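Local coordinates for protein alcohol dehydrogenase, zinc-containing (Streptococcus pneumoniae serotype 2, PDB 5YLN) that probably oxidises alcohols to aldehydes or ketones with NAD+ as a zinc-dependent dehydrogenase, at residues A[159-164]-A[295-300]. Numbering follows the deposited sequence.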
ATOM      1  N   GLY A 159       6.497   9.204  13.140  1.00 24.95           N
ATOM      2  CA  GLY A 159       6.849   7.795  13.309  1.00 30.44           C
ATOM      3  C   GLY A 159       5.639   6.898  13.583  1.00 32.12           C
ATOM      4  O   GLY A 159       5.557   5.777  13.074  1.00 36.41           O
ATOM      5  N   TYR A 160       4.690   7.370  14.409  1.00 27.05           N
ATOM      6  CA  TYR A 160       3.565   6.522  14.811  1.00 33.66           C
ATOM      7  C   TYR A 160       2.566   6.355  13.671  1.00 29.78           C
ATOM      8  O   TYR A 160       2.281   5.233  13.253  1.00 34.48           O
ATOM      9  CB  TYR A 160       2.880   7.094  16.059  1.00 31.61           C
ATOM     10  CG  TYR A 160       1.782   6.209  16.659  1.00 35.25           C
ATOM     11  CD1 TYR A 160       2.026   4.874  17.009  1.00 31.56           C
ATOM     12  CD2 TYR A 160       0.509   6.719  16.896  1.00 35.68           C
ATOM     13  CE1 TYR A 160       1.024   4.069  17.556  1.00 29.22           C
ATOM     14  CE2 TYR A 160      -0.499   5.929  17.448  1.00 36.85           C
ATOM     15  CZ  TYR A 160      -0.234   4.608  17.777  1.00 33.11           C
ATOM     16  OH  TYR A 160      -1.231   3.832  18.310  1.00 36.92           O
ATOM     17  N   GLU A 161       2.038   7.464  13.143  1.00 26.68           N
ATOM     18  CA  GLU A 161       1.007   7.384  12.102  1.00 30.16           C
ATOM     19  C   GLU A 161       1.576   6.846  10.791  1.00 34.20           C
ATOM     20  O   GLU A 161       0.968   5.974  10.158  1.00 38.38           O
ATOM     21  CB  GLU A 161       0.376   8.759  11.874  1.00 29.32           C
ATOM     22  CG  GLU A 161      -0.372   9.293  13.089  1.00 38.29           C
ATOM     23  CD  GLU A 161      -0.805  10.757  12.954  1.00 38.87           C
ATOM     24  OE1 GLU A 161      -0.800  11.305  11.834  1.00 38.97           O
ATOM     25  OE2 GLU A 161      -1.158  11.351  13.996  1.00 44.64           O
ATOM     26  N   ILE A 162       2.751   7.338  10.381  1.00 28.44           N
ATOM     27  CA  ILE A 162       3.266   7.029   9.053  1.00 25.58           C
ATOM     28  C   ILE A 162       4.184   5.806   9.035  1.00 30.28           C
ATOM     29  O   ILE A 162       4.233   5.092   8.029  1.00 35.69           O
ATOM     30  CB  ILE A 162       3.989   8.258   8.453  1.00 27.16           C
ATOM     31  CG1 ILE A 162       3.107   9.509   8.593  1.00 29.27           C
ATOM     32  CG2 ILE A 162       4.427   7.978   7.014  1.00 30.28           C
ATOM     33  CD1 ILE A 162       1.662   9.344   8.062  1.00 27.85           C
ATOM     34  N   GLY A 163       4.894   5.520  10.114  1.00 27.30           N
ATOM     35  CA  GLY A 163       5.717   4.329  10.175  1.00 35.34           C
ATOM     36  C   GLY A 163       5.084   3.112  10.838  1.00 41.12           C
ATOM     37  O   GLY A 163       5.309   1.978  10.421  1.00 66.74           O
ATOM     38  N   VAL A 164       4.302   3.325  11.910  1.00 31.06           N
ATOM     39  CA  VAL A 164       3.854   2.227  12.762  1.00 31.77           C
ATOM     40  C   VAL A 164       2.429   1.788  12.395  1.00 29.06           C
ATOM     41  O   VAL A 164       2.158   0.602  12.159  1.00 28.41           O
ATOM     42  CB  VAL A 164       3.971   2.589  14.257  1.00 33.28           C
ATOM     43  CG1 VAL A 164       3.280   1.518  15.165  1.00 26.00           C
ATOM     44  CG2 VAL A 164       5.444   2.745  14.621  1.00 28.07           C
ATOM     45  N   GLY A 295       2.853   8.725   3.304  1.00 30.21           N
ATOM     46  CA  GLY A 295       2.009   9.709   3.930  1.00 34.73           C
ATOM     47  C   GLY A 295       2.775  10.884   4.502  1.00 34.73           C
ATOM     48  O   GLY A 295       3.971  10.804   4.799  1.00 31.20           O
ATOM     49  N   LEU A 296       2.066  11.996   4.593  1.00 32.80           N
ATOM     50  CA  LEU A 296       2.412  13.137   5.431  1.00 34.57           C
ATOM     51  C   LEU A 296       1.639  12.995   6.741  1.00 34.79           C
ATOM     52  O   LEU A 296       0.428  12.731   6.722  1.00 34.62           O
ATOM     53  CB  LEU A 296       2.022  14.436   4.729  1.00 35.46           C
ATOM     54  CG  LEU A 296       2.068  15.752   5.504  1.00 37.05           C
ATOM     55  CD1 LEU A 296       3.454  15.955   6.024  1.00 33.58           C
ATOM     56  CD2 LEU A 296       1.666  16.892   4.589  1.00 36.86           C
ATOM     57  N   VAL A 297       2.327  13.187   7.866  1.00 34.04           N
ATOM     58  CA  VAL A 297       1.672  13.077   9.159  1.00 31.59           C
ATOM     59  C   VAL A 297       0.433  13.968   9.192  1.00 36.17           C
ATOM     60  O   VAL A 297       0.400  15.040   8.578  1.00 36.06           O
ATOM     61  CB  VAL A 297       2.648  13.441  10.292  1.00 31.85           C
ATOM     62  CG1 VAL A 297       2.910  14.964  10.323  1.00 32.65           C
ATOM     63  CG2 VAL A 297       2.104  12.971  11.643  1.00 24.43           C
ATOM     64  N   SER A 298      -0.613  13.510   9.892  1.00 30.79           N
ATOM     65  CA  SER A 298      -1.790  14.341  10.130  1.00 29.20           C
ATOM     66  C   SER A 298      -1.849  14.916  11.540  1.00 32.70           C
ATOM     67  O   SER A 298      -2.337  16.039  11.720  1.00 31.96           O
ATOM     68  CB  SER A 298      -3.073  13.543   9.870  1.00 30.92           C
ATOM     69  OG  SER A 298      -3.460  13.694   8.521  1.00 28.26           O
ATOM     70  N   THR A 299      -1.327  14.173  12.516  1.00 29.44           N
ATOM     71  CA  THR A 299      -1.394  14.420  13.962  1.00 29.10           C
ATOM     72  C   THR A 299      -2.793  14.199  14.539  1.00 31.05           C
ATOM     73  O   THR A 299      -3.077  14.626  15.666  1.00 33.81           O
ATOM     74  CB  THR A 299      -0.844  15.810  14.376  1.00 37.19           C
ATOM     75  OG1 THR A 299      -1.746  16.856  14.006  1.00 42.14           O
ATOM     76  CG2 THR A 299       0.489  16.071  13.722  1.00 32.95           C
ATOM     77  N   ASN A 300      -3.660  13.453  13.844  1.00 39.71           N
ATOM     78  CA  ASN A 300      -4.922  13.065  14.460  1.00 27.31           C
ATOM     79  C   ASN A 300      -4.720  12.167  15.688  1.00 30.82           C
ATOM     80  O   ASN A 300      -5.606  12.099  16.549  1.00 31.81           O
ATOM     81  CB  ASN A 300      -5.822  12.382  13.425  1.00 40.78           C
ATOM     82  CG  ASN A 300      -5.168  11.179  12.787  1.00 45.93           C
ATOM     83  OD1 ASN A 300      -4.035  11.244  12.324  1.00 56.90           O
ATOM     84  ND2 ASN A 300      -5.875  10.066  12.781  1.00 46.64           N
TER
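Through its carboxylate, Glu161 grips the backbone of the loop at Ser298 and Thr299 and ties it to helix 157-165. With CG anti to its own carbonyl carbon (chi1 -64°) and the chain extended beyond it, the side chain leaves the helix almost straight and delivers OE1 to two successive backbone amides. Ser298 N lies 2.9 Å from Glu161 OE1 and meets it nearly along the C-O axis, while Thr299 N, 3.0 Å from the same Glu161 OE1, takes its syn lone pair. Glu161 OE2 is hydrogen-bonded to Thr301 OG1, so both oxygens of this buried acid are engaged, which would probably favour its ionised form. Glutamate suits the place because it combines this reach with a two-oxygen acceptor. Thr299 has a left-handed backbone conformation (phi 71°); Thr299 OG1 donates to Ser298 O over a very short 2.5 Å and also pairs with Ser89 OG. Ser298 OG is satisfied by Ala106 N.

One residue on, the branched Ile162 lies over the loop backbone, with Ile162 CG2 3.6 Å from Gly295 O and Ile162 CD1 against Leu296 O; its one apolar touch is loose, Ile162 CG1 to Val297 CB at 4.3 Å. Gly295, having no side chain, comes close to the helix, Gly295 CA being 5.9 Å from Ile162 CA. Val297 CG2 also packs 3.4 Å from Glu161 OE1, alongside the carboxylate.

Leu296 packs on Ile287 of the second subunit, and Leu296 N is hydrogen-bonded to Asn289 OD1 of that subunit. The side chain of Val297 is about 7 Å from the zinc at Cys42 and His64. The loop runs from strand 291-293, outermost within this chain in the Rossmann-type parallel sheet, to helix 302-310, and this contact fastens it to helix 157-165, which precedes that sheet's strand 174-178.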